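Local coordinates for hypothetical protein Atu2684 (PDB 2AXO), which is of unknown function but belongs to the thioredoxin clan and carries a CXXC-type disulfide, consistent with a redox-related role, at residues E47-Q52 with E99-Y104; L76-D81 with K95-R100. All coordinates share one frame; numbering follows the deposited sequence.

Contact 1: residues E47-Q52 with E99-Y104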
ATOM      1  N   GLU A  47      15.640   3.562   7.915  1.00  8.79           N
ATOM      2  CA  GLU A  47      14.548   2.609   7.896  1.00  9.74           C
ATOM      3  C   GLU A  47      14.252   2.229   6.463  1.00 11.06           C
ATOM      4  O   GLU A  47      13.766   3.042   5.680  1.00 10.19           O
ATOM      5  CB  GLU A  47      13.307   3.220   8.539  1.00  8.65           C
ATOM      6  CG  GLU A  47      13.469   3.457  10.020  1.00  8.84           C
ATOM      7  CD  GLU A  47      12.292   4.189  10.617  1.00  8.69           C
ATOM      8  OE1 GLU A  47      12.141   5.391  10.324  1.00  8.62           O
ATOM      9  OE2 GLU A  47      11.519   3.548  11.360  1.00  9.29           O
ATOM     10  N   LEU A  48      14.556   0.982   6.125  1.00 10.64           N
ATOM     11  CA  LEU A  48      14.349   0.483   4.776  1.00 11.01           C
ATOM     12  C   LEU A  48      13.071  -0.325   4.629  1.00 10.49           C
ATOM     13  O   LEU A  48      12.816  -1.252   5.401  1.00  9.42           O
ATOM     14  CB  LEU A  48      15.538  -0.393   4.380  1.00 10.24           C
ATOM     15  CG  LEU A  48      15.434  -1.193   3.082  1.00 12.11           C
ATOM     16  CD1 LEU A  48      15.562  -0.259   1.886  1.00 11.33           C
ATOM     17  CD2 LEU A  48      16.533  -2.247   3.057  1.00 12.90           C
ATOM     18  N   PHE A  49      12.261   0.037   3.639  1.00  9.44           N
ATOM     19  CA  PHE A  49      11.038  -0.698   3.355  1.00  9.12           C
ATOM     20  C   PHE A  49      11.395  -1.533   2.139  1.00 10.47           C
ATOM     21  O   PHE A  49      11.796  -1.010   1.097  1.00 10.24           O
ATOM     22  CB  PHE A  49       9.878   0.263   3.098  1.00  9.07           C
ATOM     23  CG  PHE A  49       9.502   1.048   4.319  1.00  9.68           C
ATOM     24  CD1 PHE A  49      10.202   2.203   4.663  1.00 10.63           C
ATOM     25  CD2 PHE A  49       8.539   0.561   5.200  1.00  8.80           C
ATOM     26  CE1 PHE A  49       9.955   2.858   5.872  1.00 10.50           C
ATOM     27  CE2 PHE A  49       8.285   1.208   6.409  1.00  9.71           C
ATOM     28  CZ  PHE A  49       8.994   2.357   6.748  1.00  9.13           C
ATOM     29  N   THR A  50      11.265  -2.845   2.298  1.00 11.24           N
ATOM     30  CA  THR A  50      11.657  -3.787   1.262  1.00 11.60           C
ATOM     31  C   THR A  50      10.745  -5.008   1.282  1.00 11.09           C
ATOM     32  O   THR A  50       9.732  -5.017   1.965  1.00  9.34           O
ATOM     33  CB  THR A  50      13.117  -4.234   1.534  1.00 13.06           C
ATOM     34  OG1 THR A  50      13.542  -5.186   0.553  1.00 14.09           O
ATOM     35  CG2 THR A  50      13.221  -4.848   2.932  1.00 13.45           C
ATOM     36  N   SER A  51      11.112  -6.032   0.519  1.00 14.10           N
ATOM     37  CA  SER A  51      10.348  -7.275   0.469  1.00 15.99           C
ATOM     38  C   SER A  51      11.104  -8.297  -0.362  1.00 15.28           C
ATOM     39  O   SER A  51      11.810  -7.941  -1.307  1.00 16.15           O
ATOM     40  CB  SER A  51       8.961  -7.054  -0.145  1.00 15.76           C
ATOM     41  OG  SER A  51       8.283  -8.295  -0.284  1.00 15.84           O
ATOM     42  N   GLN A  52      10.966  -9.569  -0.019  1.00 17.14           N
ATOM     43  CA  GLN A  52      11.662 -10.577  -0.790  1.00 19.79           C
ATOM     44  C   GLN A  52      10.976 -10.728  -2.146  1.00 18.85           C
ATOM     45  O   GLN A  52      11.570 -11.235  -3.096  1.00 19.71           O
ATOM     46  CB  GLN A  52      11.694 -11.915  -0.050  1.00 22.75           C
ATOM     47  CG  GLN A  52      10.469 -12.781  -0.224  1.00 30.39           C
ATOM     48  CD  GLN A  52      10.776 -14.246   0.021  1.00 32.59           C
ATOM     49  OE1 GLN A  52      11.410 -14.911  -0.805  1.00 36.82           O
ATOM     50  NE2 GLN A  52      10.345 -14.753   1.166  1.00 34.76           N
ATOM     51  N   GLU A  99       1.724  -0.072   6.792  1.00 12.95           N
ATOM     52  CA  GLU A  99       1.049   1.111   7.317  1.00 14.38           C
ATOM     53  C   GLU A  99       2.042   2.177   7.763  1.00 12.70           C
ATOM     54  O   GLU A  99       1.771   3.374   7.635  1.00 12.91           O
ATOM     55  CB  GLU A  99       0.128   0.731   8.477  1.00 18.00           C
ATOM     56  CG  GLU A  99      -1.030  -0.148   8.039  1.00 23.65           C
ATOM     57  CD  GLU A  99      -2.043  -0.368   9.136  1.00 28.11           C
ATOM     58  OE1 GLU A  99      -1.642  -0.794  10.239  1.00 31.41           O
ATOM     59  OE2 GLU A  99      -3.244  -0.122   8.891  1.00 31.51           O
ATOM     60  N   ARG A 100       3.193   1.753   8.277  1.00 12.04           N
ATOM     61  CA  ARG A 100       4.200   2.721   8.703  1.00 11.52           C
ATOM     62  C   ARG A 100       4.731   3.450   7.471  1.00 11.35           C
ATOM     63  O   ARG A 100       4.949   4.657   7.513  1.00 10.02           O
ATOM     64  CB  ARG A 100       5.343   2.030   9.462  1.00 12.52           C
ATOM     65  CG  ARG A 100       6.412   2.987  10.002  1.00 12.97           C
ATOM     66  CD  ARG A 100       7.313   2.266  11.001  1.00 13.08           C
ATOM     67  NE  ARG A 100       8.401   3.097  11.531  1.00 12.13           N
ATOM     68  CZ  ARG A 100       8.239   4.097  12.394  1.00 11.82           C
ATOM     69  NH1 ARG A 100       7.028   4.421  12.837  1.00 10.26           N
ATOM     70  NH2 ARG A 100       9.293   4.759  12.838  1.00 10.29           N
ATOM     71  N   GLN A 101       4.931   2.737   6.366  1.00 10.23           N
ATOM     72  CA  GLN A 101       5.415   3.411   5.170  1.00 10.86           C
ATOM     73  C   GLN A 101       4.348   4.402   4.690  1.00 12.51           C
ATOM     74  O   GLN A 101       4.679   5.439   4.118  1.00 11.34           O
ATOM     75  CB  GLN A 101       5.759   2.408   4.065  1.00 10.83           C
ATOM     76  CG  GLN A 101       6.338   3.047   2.810  1.00 12.90           C
ATOM     77  CD  GLN A 101       6.726   2.017   1.762  1.00 13.03           C
ATOM     78  OE1 GLN A 101       6.046   1.006   1.591  1.00 13.14           O
ATOM     79  NE2 GLN A 101       7.811   2.282   1.042  1.00 14.60           N
ATOM     80  N   TYR A 102       3.073   4.091   4.930  1.00 12.57           N
ATOM     81  CA  TYR A 102       1.990   4.997   4.538  1.00 15.31           C
ATOM     82  C   TYR A 102       2.058   6.250   5.403  1.00 13.54           C
ATOM     83  O   TYR A 102       1.869   7.368   4.921  1.00 13.28           O
ATOM     84  CB  TYR A 102       0.612   4.348   4.733  1.00 17.01           C
ATOM     85  CG  TYR A 102       0.343   3.150   3.859  1.00 21.88           C
ATOM     86  CD1 TYR A 102       0.883   3.058   2.580  1.00 21.64           C
ATOM     87  CD2 TYR A 102      -0.504   2.131   4.292  1.00 23.90           C
ATOM     88  CE1 TYR A 102       0.588   1.981   1.750  1.00 23.33           C
ATOM     89  CE2 TYR A 102      -0.809   1.053   3.468  1.00 26.19           C
ATOM     90  CZ  TYR A 102      -0.259   0.989   2.196  1.00 24.94           C
ATOM     91  OH  TYR A 102      -0.579  -0.059   1.363  1.00 28.24           O
ATOM     92  N   GLY A 103       2.316   6.050   6.691  1.00 11.99           N
ATOM     93  CA  GLY A 103       2.415   7.170   7.605  1.00 14.20           C
ATOM     94  C   GLY A 103       3.476   8.134   7.126  1.00 14.90           C
ATOM     95  O   GLY A 103       3.292   9.352   7.167  1.00 15.23           O
ATOM     96  N   TYR A 104       4.600   7.585   6.673  1.00 14.23           N
ATOM     97  CA  TYR A 104       5.685   8.405   6.169  1.00 12.98           C
ATOM     98  C   TYR A 104       5.290   9.086   4.867  1.00 14.16           C
ATOM     99  O   TYR A 104       5.610  10.257   4.653  1.00 14.13           O
ATOM    100  CB  TYR A 104       6.950   7.564   5.965  1.00 12.24           C
ATOM    101  CG  TYR A 104       7.787   7.419   7.220  1.00 10.39           C
ATOM    102  CD1 TYR A 104       8.166   8.540   7.956  1.00  9.41           C
ATOM    103  CD2 TYR A 104       8.222   6.166   7.656  1.00 10.24           C
ATOM    104  CE1 TYR A 104       8.961   8.419   9.099  1.00 11.35           C
ATOM    105  CE2 TYR A 104       9.017   6.029   8.796  1.00  8.91           C
ATOM    106  CZ  TYR A 104       9.384   7.157   9.511  1.00  9.00           C
ATOM    107  OH  TYR A 104      10.181   7.030  10.627  1.00  9.78           O
TER

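Contact 2: residues L76-D81 with K95-R100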
ATOM      1  N   LEU A  76      17.120  -0.413  10.279  1.00  8.43           N
ATOM      2  CA  LEU A  76      15.943  -1.255  10.408  1.00  7.69           C
ATOM      3  C   LEU A  76      15.387  -1.626   9.051  1.00  7.98           C
ATOM      4  O   LEU A  76      15.393  -0.817   8.125  1.00  8.66           O
ATOM      5  CB  LEU A  76      14.860  -0.514  11.181  1.00  6.94           C
ATOM      6  CG  LEU A  76      15.206  -0.168  12.628  1.00  8.62           C
ATOM      7  CD1 LEU A  76      14.224   0.860  13.137  1.00  8.62           C
ATOM      8  CD2 LEU A  76      15.172  -1.429  13.486  1.00  9.12           C
ATOM      9  N   SER A  77      14.896  -2.852   8.943  1.00  7.33           N
ATOM     10  CA  SER A  77      14.299  -3.322   7.706  1.00 10.55           C
ATOM     11  C   SER A  77      12.828  -3.658   7.960  1.00 10.42           C
ATOM     12  O   SER A  77      12.512  -4.470   8.830  1.00 10.64           O
ATOM     13  CB  SER A  77      15.028  -4.565   7.201  1.00 12.46           C
ATOM     14  OG  SER A  77      14.402  -5.057   6.035  1.00 21.00           O
ATOM     15  N   TYR A  78      11.939  -3.007   7.214  1.00  8.84           N
ATOM     16  CA  TYR A  78      10.504  -3.250   7.335  1.00 10.34           C
ATOM     17  C   TYR A  78       9.983  -3.937   6.078  1.00 12.03           C
ATOM     18  O   TYR A  78       9.840  -3.297   5.036  1.00 12.94           O
ATOM     19  CB  TYR A  78       9.719  -1.946   7.501  1.00 10.61           C
ATOM     20  CG  TYR A  78      10.015  -1.167   8.759  1.00  9.09           C
ATOM     21  CD1 TYR A  78      11.099  -0.294   8.821  1.00 11.20           C
ATOM     22  CD2 TYR A  78       9.194  -1.281   9.881  1.00 11.45           C
ATOM     23  CE1 TYR A  78      11.358   0.447   9.970  1.00 10.91           C
ATOM     24  CE2 TYR A  78       9.445  -0.546  11.037  1.00 10.16           C
ATOM     25  CZ  TYR A  78      10.527   0.315  11.073  1.00  9.97           C
ATOM     26  OH  TYR A  78      10.788   1.042  12.209  1.00 11.69           O
ATOM     27  N   HIS A  79       9.689  -5.227   6.169  1.00 12.57           N
ATOM     28  CA  HIS A  79       9.168  -5.945   5.012  1.00 13.14           C
ATOM     29  C   HIS A  79       7.702  -5.589   4.799  1.00 13.48           C
ATOM     30  O   HIS A  79       6.873  -5.785   5.689  1.00 13.39           O
ATOM     31  CB  HIS A  79       9.318  -7.455   5.206  1.00 13.49           C
ATOM     32  CG  HIS A  79      10.728  -7.942   5.072  1.00 14.99           C
ATOM     33  ND1 HIS A  79      11.719  -7.617   5.973  1.00 17.72           N
ATOM     34  CD2 HIS A  79      11.313  -8.728   4.136  1.00 13.97           C
ATOM     35  CE1 HIS A  79      12.854  -8.183   5.599  1.00 15.25           C
ATOM     36  NE2 HIS A  79      12.635  -8.861   4.488  1.00 19.28           N
ATOM     37  N   VAL A  80       7.393  -5.057   3.618  1.00 15.10           N
ATOM     38  CA  VAL A  80       6.025  -4.666   3.275  1.00 15.99           C
ATOM     39  C   VAL A  80       5.234  -5.859   2.744  1.00 18.07           C
ATOM     40  O   VAL A  80       5.810  -6.829   2.254  1.00 18.16           O
ATOM     41  CB  VAL A  80       6.021  -3.532   2.225  1.00 16.83           C
ATOM     42  CG1 VAL A  80       6.662  -2.290   2.821  1.00 17.32           C
ATOM     43  CG2 VAL A  80       6.767  -3.970   0.968  1.00 15.36           C
ATOM     44  N   ASP A  81       3.910  -5.791   2.835  1.00 19.82           N
ATOM     45  CA  ASP A  81       3.088  -6.906   2.384  1.00 21.35           C
ATOM     46  C   ASP A  81       2.548  -6.802   0.965  1.00 22.17           C
ATOM     47  O   ASP A  81       1.973  -7.760   0.453  1.00 23.72           O
ATOM     48  CB  ASP A  81       1.917  -7.118   3.355  1.00 23.01           C
ATOM     49  CG  ASP A  81       0.913  -5.981   3.322  1.00 23.63           C
ATOM     50  OD1 ASP A  81       1.182  -4.950   2.668  1.00 22.99           O
ATOM     51  OD2 ASP A  81      -0.153  -6.115   3.958  1.00 25.76           O
ATOM     52  N   LYS A  95       1.193  -6.123   7.610  1.00 19.33           N
ATOM     53  CA  LYS A  95       0.340  -5.005   7.253  1.00 20.96           C
ATOM     54  C   LYS A  95       0.775  -3.776   8.047  1.00 19.57           C
ATOM     55  O   LYS A  95       0.740  -2.655   7.544  1.00 18.60           O
ATOM     56  CB  LYS A  95      -1.115  -5.369   7.565  1.00 22.12           C
ATOM     57  CG  LYS A  95      -2.163  -4.551   6.832  1.00 28.24           C
ATOM     58  CD  LYS A  95      -2.432  -3.227   7.510  1.00 30.39           C
ATOM     59  CE  LYS A  95      -3.534  -2.461   6.789  1.00 33.71           C
ATOM     60  NZ  LYS A  95      -3.171  -2.146   5.375  1.00 33.80           N
ATOM     61  N   GLU A  96       1.197  -4.001   9.287  1.00 19.14           N
ATOM     62  CA  GLU A  96       1.645  -2.920  10.158  1.00 18.86           C
ATOM     63  C   GLU A  96       2.864  -2.211   9.579  1.00 16.96           C
ATOM     64  O   GLU A  96       2.981  -0.991   9.668  1.00 15.79           O
ATOM     65  CB  GLU A  96       1.970  -3.462  11.554  1.00 23.48           C
ATOM     66  CG  GLU A  96       0.748  -3.894  12.367  1.00 29.16           C
ATOM     67  CD  GLU A  96      -0.039  -5.010  11.702  1.00 32.02           C
ATOM     68  OE1 GLU A  96       0.556  -6.068  11.410  1.00 32.87           O
ATOM     69  OE2 GLU A  96      -1.255  -4.831  11.471  1.00 34.58           O
ATOM     70  N   ASN A  97       3.776  -2.977   8.988  1.00 17.26           N
ATOM     71  CA  ASN A  97       4.964  -2.383   8.392  1.00 15.44           C
ATOM     72  C   ASN A  97       4.570  -1.514   7.217  1.00 14.32           C
ATOM     73  O   ASN A  97       5.099  -0.420   7.034  1.00 13.92           O
ATOM     74  CB  ASN A  97       5.929  -3.456   7.902  1.00 14.74           C
ATOM     75  CG  ASN A  97       6.686  -4.104   9.024  1.00 12.07           C
ATOM     76  OD1 ASN A  97       6.660  -3.624  10.152  1.00 14.11           O
ATOM     77  ND2 ASN A  97       7.378  -5.198   8.722  1.00 10.68           N
ATOM     78  N   THR A  98       3.649  -2.013   6.404  1.00 14.27           N
ATOM     79  CA  THR A  98       3.211  -1.248   5.256  1.00 13.62           C
ATOM     80  C   THR A  98       2.526   0.031   5.739  1.00 13.93           C
ATOM     81  O   THR A  98       2.738   1.105   5.176  1.00 13.69           O
ATOM     82  CB  THR A  98       2.250  -2.063   4.366  1.00 15.23           C
ATOM     83  OG1 THR A  98       2.868  -3.309   4.015  1.00 12.78           O
ATOM     84  CG2 THR A  98       1.928  -1.296   3.089  1.00 15.83           C
ATOM     85  N   GLU A  99       1.724  -0.072   6.792  1.00 12.95           N
ATOM     86  CA  GLU A  99       1.049   1.111   7.317  1.00 14.38           C
ATOM     87  C   GLU A  99       2.042   2.177   7.763  1.00 12.70           C
ATOM     88  O   GLU A  99       1.771   3.374   7.635  1.00 12.91           O
ATOM     89  CB  GLU A  99       0.128   0.731   8.477  1.00 18.00           C
ATOM     90  CG  GLU A  99      -1.030  -0.148   8.039  1.00 23.65           C
ATOM     91  CD  GLU A  99      -2.043  -0.368   9.136  1.00 28.11           C
ATOM     92  OE1 GLU A  99      -1.642  -0.794  10.239  1.00 31.41           O
ATOM     93  OE2 GLU A  99      -3.244  -0.122   8.891  1.00 31.51           O
ATOM     94  N   ARG A 100       3.193   1.753   8.277  1.00 12.04           N
ATOM     95  CA  ARG A 100       4.200   2.721   8.703  1.00 11.52           C
ATOM     96  C   ARG A 100       4.731   3.450   7.471  1.00 11.35           C
ATOM     97  O   ARG A 100       4.949   4.657   7.513  1.00 10.02           O
ATOM     98  CB  ARG A 100       5.343   2.030   9.462  1.00 12.52           C
ATOM     99  CG  ARG A 100       6.412   2.987  10.002  1.00 12.97           C
ATOM    100  CD  ARG A 100       7.313   2.266  11.001  1.00 13.08           C
ATOM    101  NE  ARG A 100       8.401   3.097  11.531  1.00 12.13           N
ATOM    102  CZ  ARG A 100       8.239   4.097  12.394  1.00 11.82           C
ATOM    103  NH1 ARG A 100       7.028   4.421  12.837  1.00 10.26           N
ATOM    104  NH2 ARG A 100       9.293   4.759  12.838  1.00 10.29           N
TER

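Contact 1: residues E47-Q52 with E99-Y104
Gln101 slides past Phe49 in the opposite direction, over one face of its ring, while Arg100 and Tyr104 from the same helix close on the carboxylate of Glu47. The contact is thus a worked example of one helix face offering a strand an apolar and a charged surface. With CG anti to the backbone N (chi1 -177°), Gln101 can be followed outward across the ring. Its CB sits over one face, displaced toward the rim, in a CH-pi contact 3.9 Å from the centroid of the Phe49 ring. CG continues toward Phe49 CG, and Gln101 CD comes within 3.8 Å of Phe49 CB. At the tip, Gln101 NE2 lies 3.5 Å from Phe49 CB, with the amide plane tilted just 16° from the ring. Its polar atoms are satisfied beyond the pair: OE1 by Tyr82, NE2 by Gln117 and the carbonyl of Tyr114. Elsewhere on Phe49, CZ lies 4.0 Å from Tyr104 CD2.

The charged part centres on one oxygen. Arg100 approaches Glu47 side-on, and both nitrogens lie in the guanidinium plane with the acceptor. NH2 of Arg100 reaches the syn lone pair of Glu47 OE2 at 2.9 Å in a salt bridge, and Arg100 NE adds a 3.2 Å bond to the same Glu47 OE2 from out of the carboxylate plane. The other oxygen, Glu47 OE1, takes a weak bond from Tyr104 OH at 2.6 Å. Gln239 is a further partner of both Arg100 NH2 and Tyr104 OH. Arg100 and Tyr104 thus hold both carboxylate oxygens in this buried setting.

Leu48 meets helix 58-70 while Glu47 and Phe49 meet helix 95-107, so the strand leading to the Cys54-Cys57 disulfide runs between helices, as expected of a thioredoxin fold.

Contact 2: residues L76-D81 with K95-R100
Asn97 reaches from the helix to the carbonyl of His79, and one residue later Thr98 reaches the carboxylate of Asp81, so that two polar side chains seam the helix to the end of the strand. The backbones come close here, with the CA atoms of Val80 and Thr98 only 4.9 Å apart. Asn97 ND2 gives a fairly straight bond of 3.1 Å to His79 O, with an N-H...O angle of 161°, and the carbonyl oxygen lies in the plane of the amide. Asn97 CG, anti to its own carbonyl carbon (chi1 -76°), lies at the edge of the Tyr78 ring, in its plane. The amide stands at that edge with the two planes 88° apart and Asn97 OD1 3.5 Å from Tyr78 CD2. Val203 supplies a second acceptor for ND2. Farther along the Tyr78 ring, the Arg100 side chain crosses obliquely, its CD 3.5 Å from Tyr78 CE2. Thr98 OG1 donates to Asp81 OD1 at 2.7 Å, coming from well above the carboxylate plane, and also touches Val80 CB.

Packing slackens toward Lys95, on the partly exposed side. There Asp81 OD2 meets mainly carbon, approaching Lys95 CA to 3.5 Å. The lysine runs beside the aspartate in the same direction but bends at chi2 and chi4, and Lys95 NZ remains 5.2 Å from Asp81 OD2, so any attraction between the opposite charges is probably weak. Asp81 also has a long, weak ion pair with Lys95 of the second subunit, and Lys95 one with Asp81 of that subunit.

Strand 74-79 bonds on one side to strand 45-50, while Ser77 pairs through its backbone with His201 and Val203 of strand 196-212; the start of helix 95-107 therefore lies over the place where the thioredoxin-like sheet meets the strands of a second sheet.

In the fold
Helix 95-107 serves both contacts, lying across neighbouring parallel strands of one sheet, and Arg100 takes part in each. Contact 1 uses the later turns, and its touching residues are mostly buried; its chemistry pairs an aromatic surface with a salt bridge. Contact 2 uses the first turns, where the helix axis comes nearer its strand, and relies on side-chain hydrogen bonds to a backbone carbonyl and a carboxylate. The two join directly: Leu48 O and Tyr78 N, at 2.7 Å, probably form a hydrogen bond between the strands, and the Phe49 and Tyr78 rings stack. Together they illustrate one helix meeting a buried core in contact 1 and, at the Asp81-Lys95 edge of contact 2, a partly exposed border facing the second subunit.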